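Local coordinates for hydrazine synthase gamma subunit (Candidatus Kuenenia stuttgartiensis, PDB 5C2V), which reduces nitric oxide to hydroxylamine, the first half-reaction of hydrazine synthesis, apparently at a c-type heme, within a complex with alpha and beta subunits, at the interface of chains B and A and the interface of chains C and A. Coordinates in Å, arbitrary orientation; residue numbers count along the deposited sequence, not the author numbering. Chains: chain A, Hydrazine synthase gamma subunit; chain B, Hydrazine synthase beta subunit; chain C, Hydrazine synthase alpha subunit.

Contact 1: the interface of chains B and A. Residues chain B 345-348; chain A 4-7.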
ATOM      1  N   THR B 345     -49.409  -8.964  12.659  1.00 59.71           N
ATOM      2  CA  THR B 345     -48.505  -7.911  13.096  1.00 62.56           C
ATOM      3  C   THR B 345     -48.740  -6.634  12.296  1.00 53.65           C
ATOM      4  O   THR B 345     -48.760  -6.653  11.060  1.00 42.68           O
ATOM      5  CB  THR B 345     -47.032  -8.336  12.963  1.00 63.29           C
ATOM      6  OG1 THR B 345     -46.781  -9.467  13.808  1.00 67.24           O
ATOM      7  CG2 THR B 345     -46.106  -7.198  13.364  1.00 52.33           C
ATOM      8  N   VAL B 346     -48.924  -5.531  13.016  1.00 49.34           N
ATOM      9  CA  VAL B 346     -49.145  -4.227  12.406  1.00 72.23           C
ATOM     10  C   VAL B 346     -47.869  -3.393  12.448  1.00 56.25           C
ATOM     11  O   VAL B 346     -47.309  -3.146  13.516  1.00 52.76           O
ATOM     12  CB  VAL B 346     -50.280  -3.461  13.111  1.00 74.79           C
ATOM     13  CG1 VAL B 346     -50.562  -2.151  12.393  1.00 63.23           C
ATOM     14  CG2 VAL B 346     -51.535  -4.318  13.176  1.00 51.57           C
ATOM     15  N   ILE B 347     -47.416  -2.960  11.276  1.00 66.95           N
ATOM     16  CA  ILE B 347     -46.155  -2.242  11.152  1.00 69.02           C
ATOM     17  C   ILE B 347     -46.353  -0.835  10.597  1.00 60.81           C
ATOM     18  O   ILE B 347     -47.028  -0.646   9.587  1.00 59.18           O
ATOM     19  CB  ILE B 347     -45.170  -2.997  10.233  1.00 71.61           C
ATOM     20  CG1 ILE B 347     -45.162  -4.491  10.561  1.00 57.04           C
ATOM     21  CG2 ILE B 347     -43.773  -2.403  10.337  1.00 66.05           C
ATOM     22  CD1 ILE B 347     -44.310  -5.316   9.620  1.00 66.73           C
ATOM     23  N   ARG B 348     -45.760   0.150  11.264  1.00 79.88           N
ATOM     24  CA  ARG B 348     -45.742   1.513  10.749  1.00 67.23           C
ATOM     25  C   ARG B 348     -44.556   1.663   9.805  1.00 57.35           C
ATOM     26  O   ARG B 348     -43.409   1.488  10.209  1.00 54.65           O
ATOM     27  CB  ARG B 348     -45.655   2.528  11.891  1.00 68.80           C
ATOM     28  CG  ARG B 348     -45.589   3.981  11.444  1.00 72.79           C
ATOM     29  CD  ARG B 348     -46.892   4.428  10.802  1.00 72.75           C
ATOM     30  NE  ARG B 348     -46.919   5.869  10.570  1.00 79.44           N
ATOM     31  CZ  ARG B 348     -46.607   6.447   9.414  1.00 83.08           C
ATOM     32  NH1 ARG B 348     -46.244   5.705   8.377  1.00 81.08           N
ATOM     33  NH2 ARG B 348     -46.661   7.766   9.294  1.00 79.07           N
TER
ATOM     34  N   ARG A   4     -41.422   0.238  12.297  1.00 69.47           N
ATOM     35  CA  ARG A   4     -41.505  -0.350  13.629  1.00 79.31           C
ATOM     36  C   ARG A   4     -42.854  -1.026  13.873  1.00 73.53           C
ATOM     37  O   ARG A   4     -43.823  -0.770  13.159  1.00 77.53           O
ATOM     38  CB  ARG A   4     -41.262   0.722  14.694  1.00 68.94           C
ATOM     39  CG  ARG A   4     -42.395   1.729  14.821  1.00 69.61           C
ATOM     40  CD  ARG A   4     -42.011   2.890  15.724  1.00 85.44           C
ATOM     41  NE  ARG A   4     -43.176   3.656  16.160  1.00 94.60           N
ATOM     42  CZ  ARG A   4     -43.761   4.608  15.440  1.00 80.50           C
ATOM     43  NH1 ARG A   4     -43.294   4.918  14.238  1.00 72.55           N
ATOM     44  NH2 ARG A   4     -44.817   5.250  15.921  1.00 66.14           N
ATOM     45  N   VAL A   5     -42.909  -1.885  14.889  1.00 64.71           N
ATOM     46  CA  VAL A   5     -44.151  -2.560  15.257  1.00 78.76           C
ATOM     47  C   VAL A   5     -44.900  -1.784  16.332  1.00 76.27           C
ATOM     48  O   VAL A   5     -44.447  -1.690  17.474  1.00 74.04           O
ATOM     49  CB  VAL A   5     -43.896  -3.991  15.774  1.00 76.53           C
ATOM     50  CG1 VAL A   5     -45.168  -4.574  16.378  1.00 66.01           C
ATOM     51  CG2 VAL A   5     -43.381  -4.879  14.662  1.00 64.99           C
ATOM     52  N   ILE A   6     -46.042  -1.219  15.956  1.00 72.27           N
ATOM     53  CA  ILE A   6     -46.892  -0.513  16.906  1.00 79.33           C
ATOM     54  C   ILE A   6     -47.817  -1.446  17.696  1.00 71.98           C
ATOM     55  O   ILE A   6     -48.018  -1.251  18.895  1.00 85.41           O
ATOM     56  CB  ILE A   6     -47.742   0.566  16.200  1.00 72.44           C
ATOM     57  CG1 ILE A   6     -48.491  -0.027  15.006  1.00 54.71           C
ATOM     58  CG2 ILE A   6     -46.860   1.720  15.745  1.00 74.23           C
ATOM     59  CD1 ILE A   6     -49.328   0.979  14.259  1.00 56.73           C
ATOM     60  N   SER A   7     -48.374  -2.456  17.032  1.00 60.38           N
ATOM     61  CA  SER A   7     -49.366  -3.322  17.669  1.00 71.36           C
ATOM     62  C   SER A   7     -49.484  -4.695  17.011  1.00 73.71           C
ATOM     63  O   SER A   7     -49.032  -4.902  15.885  1.00 70.51           O
ATOM     64  CB  SER A   7     -50.737  -2.643  17.666  1.00 70.07           C
ATOM     65  OG  SER A   7     -51.227  -2.488  16.345  1.00 52.03           O
TER
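B:Arg348 and A:Arg4 meet through their backbones, exchanging two hydrogen bonds: the amide N of B:Arg348 donates to the carbonyl O of A:Arg4 at 2.9 Å, and the N of A:Arg4 donates back to the O of B:Arg348 at 3.1 Å. Further along, the N of B:Val346 gives a bond of 2.9 Å to the O of A:Ser7. The return bond from the N of A:Ile6 to the O of B:Val346 is weak and stretched. It falls at a beta bulge, where A:Ile6 leaves extended geometry (psi -40°) and the extra residue of the gamma strand is taken up, so that A:Ser7 rather than A:Ile6 is the antiparallel partner of B:Val346.

Branched side chains, which favour strands, fill in around the backbone bonds. On one side the methyl CG2 of B:Thr345 lies 3.8 Å from CG2 of A:Val5, the two side chains crossing at about a right angle. B:Val346 holds CG1 anti to its amide N (chi1 -176°) and turns this methyl onto CD1 of A:Ile6, 3.8 Å away. Small A:Ser7 lets its hydroxyl OG come up against CB and CG2 of the same valine. At the far end the arginine side chains cross obliquely, NH1 of A:Arg4 meeting the aliphatic CG of B:Arg348 at 3.7 Å. The bend of B:Arg348 at chi2 (68°) leaves the charged groups apart, its NE 5.2 Å from NH1 of A:Arg4, though some mutual repulsion may remain.

Strand 4-10 of the gamma subunit thus extends a sheet of the beta subunit's propeller along strand 343-348, tying the gamma N-terminal segment to its partner within the heterotrimer.

Contact 2: the interface of chains C and A. Residues chain C 400, 410, 413; chain A 82, 128, 131-132, 135.
The short helix 129-132 of the gamma subunit, with the residues flanking it, presents an aromatic and arginine-rich surface to loop residues of the alpha subunit, and A:Phe132 stands at its middle. The ring of C:Phe400 meets it edge-to-face: the planes are 86° apart, and the CE2 and CZ edge of C:Phe400 points at one face of A:Phe132, offset toward the rim. CE2 of C:Phe400 lies 3.8 Å from CE2 of A:Phe132. C:Tyr413 adds a looser contact from its ring atom CD1 to CZ of A:Phe132, at 4.0 Å.

The opposite face of A:Phe132 is covered by the guanidinium of A:Arg128, whose centre sits under CZ of the ring. A flat cation suits this place, since it can lie flat against the ring and still use its N-H groups at the rim. NH2 of A:Arg128 donates to the carbonyl O of C:Val410 at 2.6 Å, coming from above the carbonyl plane, while NH1 makes a weaker bond to the same oxygen. NH1 also forms a salt bridge of 3.0 Å with the carboxylate OD2 of A:Asp82, which probably steadies the guanidinium at the end of a chain extended from CG to NE. The backbone of A:Asp82 in turn touches the methyl CG2 of C:Val410, at 3.9 Å from its CA.

Beyond C:Phe400, A:Arg135 bends at chi2 (-58°) and brings NH1 back to the carbonyl O of A:Gly131 in a bent hydrogen bond of 2.8 Å, on a lone pair of the oxygen but far out of the guanidinium plane. That oxygen and NH1 border the CE1 and CZ edge of C:Phe400, whose partly positive C-H groups probably suit the carbonyl. The lack of a side chain on A:Gly131 probably lets the ring come close to its backbone. The edge-to-face aromatic pair and the arginine-carbonyl bond contribute to holding gamma, which makes hydroxylamine, against alpha, which consumes it.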
ATOM      1  N   PHE C 400     -17.318 -34.411  14.046  1.00 53.37           N
ATOM      2  CA  PHE C 400     -17.028 -35.680  13.394  1.00 38.08           C
ATOM      3  C   PHE C 400     -15.624 -36.207  13.700  1.00 37.17           C
ATOM      4  O   PHE C 400     -15.192 -37.204  13.123  1.00 49.14           O
ATOM      5  CB  PHE C 400     -17.254 -35.552  11.890  1.00 44.28           C
ATOM      6  CG  PHE C 400     -18.708 -35.495  11.516  1.00 35.56           C
ATOM      7  CD1 PHE C 400     -19.383 -34.286  11.475  1.00 40.02           C
ATOM      8  CD2 PHE C 400     -19.407 -36.657  11.240  1.00 41.74           C
ATOM      9  CE1 PHE C 400     -20.726 -34.238  11.145  1.00 31.25           C
ATOM     10  CE2 PHE C 400     -20.748 -36.615  10.909  1.00 56.70           C
ATOM     11  CZ  PHE C 400     -21.408 -35.405  10.862  1.00 57.68           C
ATOM     12  N   VAL C 410     -19.640 -41.180   8.740  1.00 47.50           N
ATOM     13  CA  VAL C 410     -20.878 -40.489   8.397  1.00 57.68           C
ATOM     14  C   VAL C 410     -22.052 -41.455   8.289  1.00 51.91           C
ATOM     15  O   VAL C 410     -23.206 -41.035   8.205  1.00 64.99           O
ATOM     16  CB  VAL C 410     -20.745 -39.719   7.070  1.00 56.22           C
ATOM     17  CG1 VAL C 410     -19.762 -38.569   7.220  1.00 51.90           C
ATOM     18  CG2 VAL C 410     -20.315 -40.658   5.954  1.00 42.14           C
ATOM     19  N   TYR C 413     -21.849 -43.387  12.438  1.00 50.41           N
ATOM     20  CA  TYR C 413     -21.314 -42.475  13.450  1.00 39.82           C
ATOM     21  C   TYR C 413     -20.577 -43.264  14.532  1.00 38.63           C
ATOM     22  O   TYR C 413     -20.948 -43.237  15.706  1.00 43.64           O
ATOM     23  CB  TYR C 413     -22.429 -41.622  14.066  1.00 46.02           C
ATOM     24  CG  TYR C 413     -21.937 -40.374  14.771  1.00 57.89           C
ATOM     25  CD1 TYR C 413     -21.623 -39.227  14.053  1.00 54.37           C
ATOM     26  CD2 TYR C 413     -21.793 -40.342  16.153  1.00 42.41           C
ATOM     27  CE1 TYR C 413     -21.174 -38.084  14.692  1.00 38.58           C
ATOM     28  CE2 TYR C 413     -21.345 -39.205  16.800  1.00 55.96           C
ATOM     29  CZ  TYR C 413     -21.038 -38.078  16.064  1.00 52.98           C
ATOM     30  OH  TYR C 413     -20.593 -36.945  16.705  1.00 52.69           O
TER
ATOM     31  N   ASP A  82     -23.803 -39.233   3.438  1.00 46.61           N
ATOM     32  CA  ASP A  82     -23.721 -40.540   4.082  1.00 55.66           C
ATOM     33  C   ASP A  82     -23.806 -41.716   3.100  1.00 43.69           C
ATOM     34  O   ASP A  82     -23.466 -42.849   3.447  1.00 57.64           O
ATOM     35  CB  ASP A  82     -24.817 -40.681   5.143  1.00 36.89           C
ATOM     36  CG  ASP A  82     -26.167 -40.174   4.660  1.00 55.52           C
ATOM     37  OD1 ASP A  82     -26.393 -40.149   3.433  1.00 49.78           O
ATOM     38  OD2 ASP A  82     -26.999 -39.804   5.515  1.00 55.61           O
ATOM     39  N   ARG A 128     -31.287 -37.017  12.330  1.00 32.73           N
ATOM     40  CA  ARG A 128     -29.944 -36.968  11.767  1.00 42.74           C
ATOM     41  C   ARG A 128     -29.660 -35.648  11.052  1.00 52.86           C
ATOM     42  O   ARG A 128     -28.538 -35.144  11.085  1.00 46.77           O
ATOM     43  CB  ARG A 128     -29.738 -38.132  10.797  1.00 34.39           C
ATOM     44  CG  ARG A 128     -28.759 -39.179  11.287  1.00 39.65           C
ATOM     45  CD  ARG A 128     -28.393 -40.139  10.173  1.00 32.27           C
ATOM     46  NE  ARG A 128     -27.152 -40.848  10.462  1.00 51.22           N
ATOM     47  CZ  ARG A 128     -26.171 -41.020   9.582  1.00 54.78           C
ATOM     48  NH1 ARG A 128     -26.286 -40.530   8.355  1.00 41.74           N
ATOM     49  NH2 ARG A 128     -25.074 -41.676   9.930  1.00 77.75           N
ATOM     50  N   GLY A 131     -27.270 -32.627  12.110  1.00 49.16           N
ATOM     51  CA  GLY A 131     -25.837 -32.802  11.973  1.00 40.45           C
ATOM     52  C   GLY A 131     -25.338 -33.218  10.600  1.00 43.39           C
ATOM     53  O   GLY A 131     -24.204 -32.909  10.236  1.00 55.49           O
ATOM     54  N   PHE A 132     -26.168 -33.923   9.836  1.00 42.92           N
ATOM     55  CA  PHE A 132     -25.738 -34.407   8.526  1.00 32.33           C
ATOM     56  C   PHE A 132     -26.228 -33.580   7.336  1.00 40.96           C
ATOM     57  O   PHE A 132     -25.806 -33.817   6.203  1.00 35.61           O
ATOM     58  CB  PHE A 132     -26.178 -35.864   8.351  1.00 46.94           C
ATOM     59  CG  PHE A 132     -25.543 -36.808   9.334  1.00 45.72           C
ATOM     60  CD1 PHE A 132     -26.035 -36.923  10.625  1.00 36.55           C
ATOM     61  CD2 PHE A 132     -24.450 -37.577   8.970  1.00 38.83           C
ATOM     62  CE1 PHE A 132     -25.453 -37.785  11.531  1.00 35.46           C
ATOM     63  CE2 PHE A 132     -23.863 -38.444   9.874  1.00 37.45           C
ATOM     64  CZ  PHE A 132     -24.366 -38.548  11.156  1.00 48.79           C
ATOM     65  N   ARG A 135     -26.459 -28.892   9.451  1.00 47.17           N
ATOM     66  CA  ARG A 135     -25.231 -28.547  10.168  1.00 42.95           C
ATOM     67  C   ARG A 135     -25.519 -27.559  11.294  1.00 40.72           C
ATOM     68  O   ARG A 135     -24.799 -26.577  11.477  1.00 44.16           O
ATOM     69  CB  ARG A 135     -24.180 -27.978   9.212  1.00 37.82           C
ATOM     70  CG  ARG A 135     -24.012 -28.778   7.931  1.00 40.39           C
ATOM     71  CD  ARG A 135     -23.635 -30.227   8.209  1.00 36.36           C
ATOM     72  NE  ARG A 135     -23.398 -30.969   6.972  1.00 32.18           N
ATOM     73  CZ  ARG A 135     -22.845 -32.176   6.915  1.00 38.02           C
ATOM     74  NH1 ARG A 135     -22.466 -32.789   8.029  1.00 31.70           N
ATOM     75  NH2 ARG A 135     -22.667 -32.770   5.743  1.00 34.92           N
TER

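About 41 Å separates the C-alpha centres of contact 1 and contact 2, and the two share no residue; what they have in common is the gamma chain, which meets beta at one and alpha at the other. Contact 1 relies on main-chain pairing of an N-terminal strand, contact 2 chiefly on side chains, with a carbonyl of alpha as hydrogen-bond acceptor, near the short helix 129-132, which closely follows the heme-linked A:Cys126 in sequence. Attachment at two distant points would be expected to limit rocking of gamma against its partners. Such an arrangement fits an enzyme whose hydroxylamine intermediate is thought to pass through a tunnel from gamma to alpha.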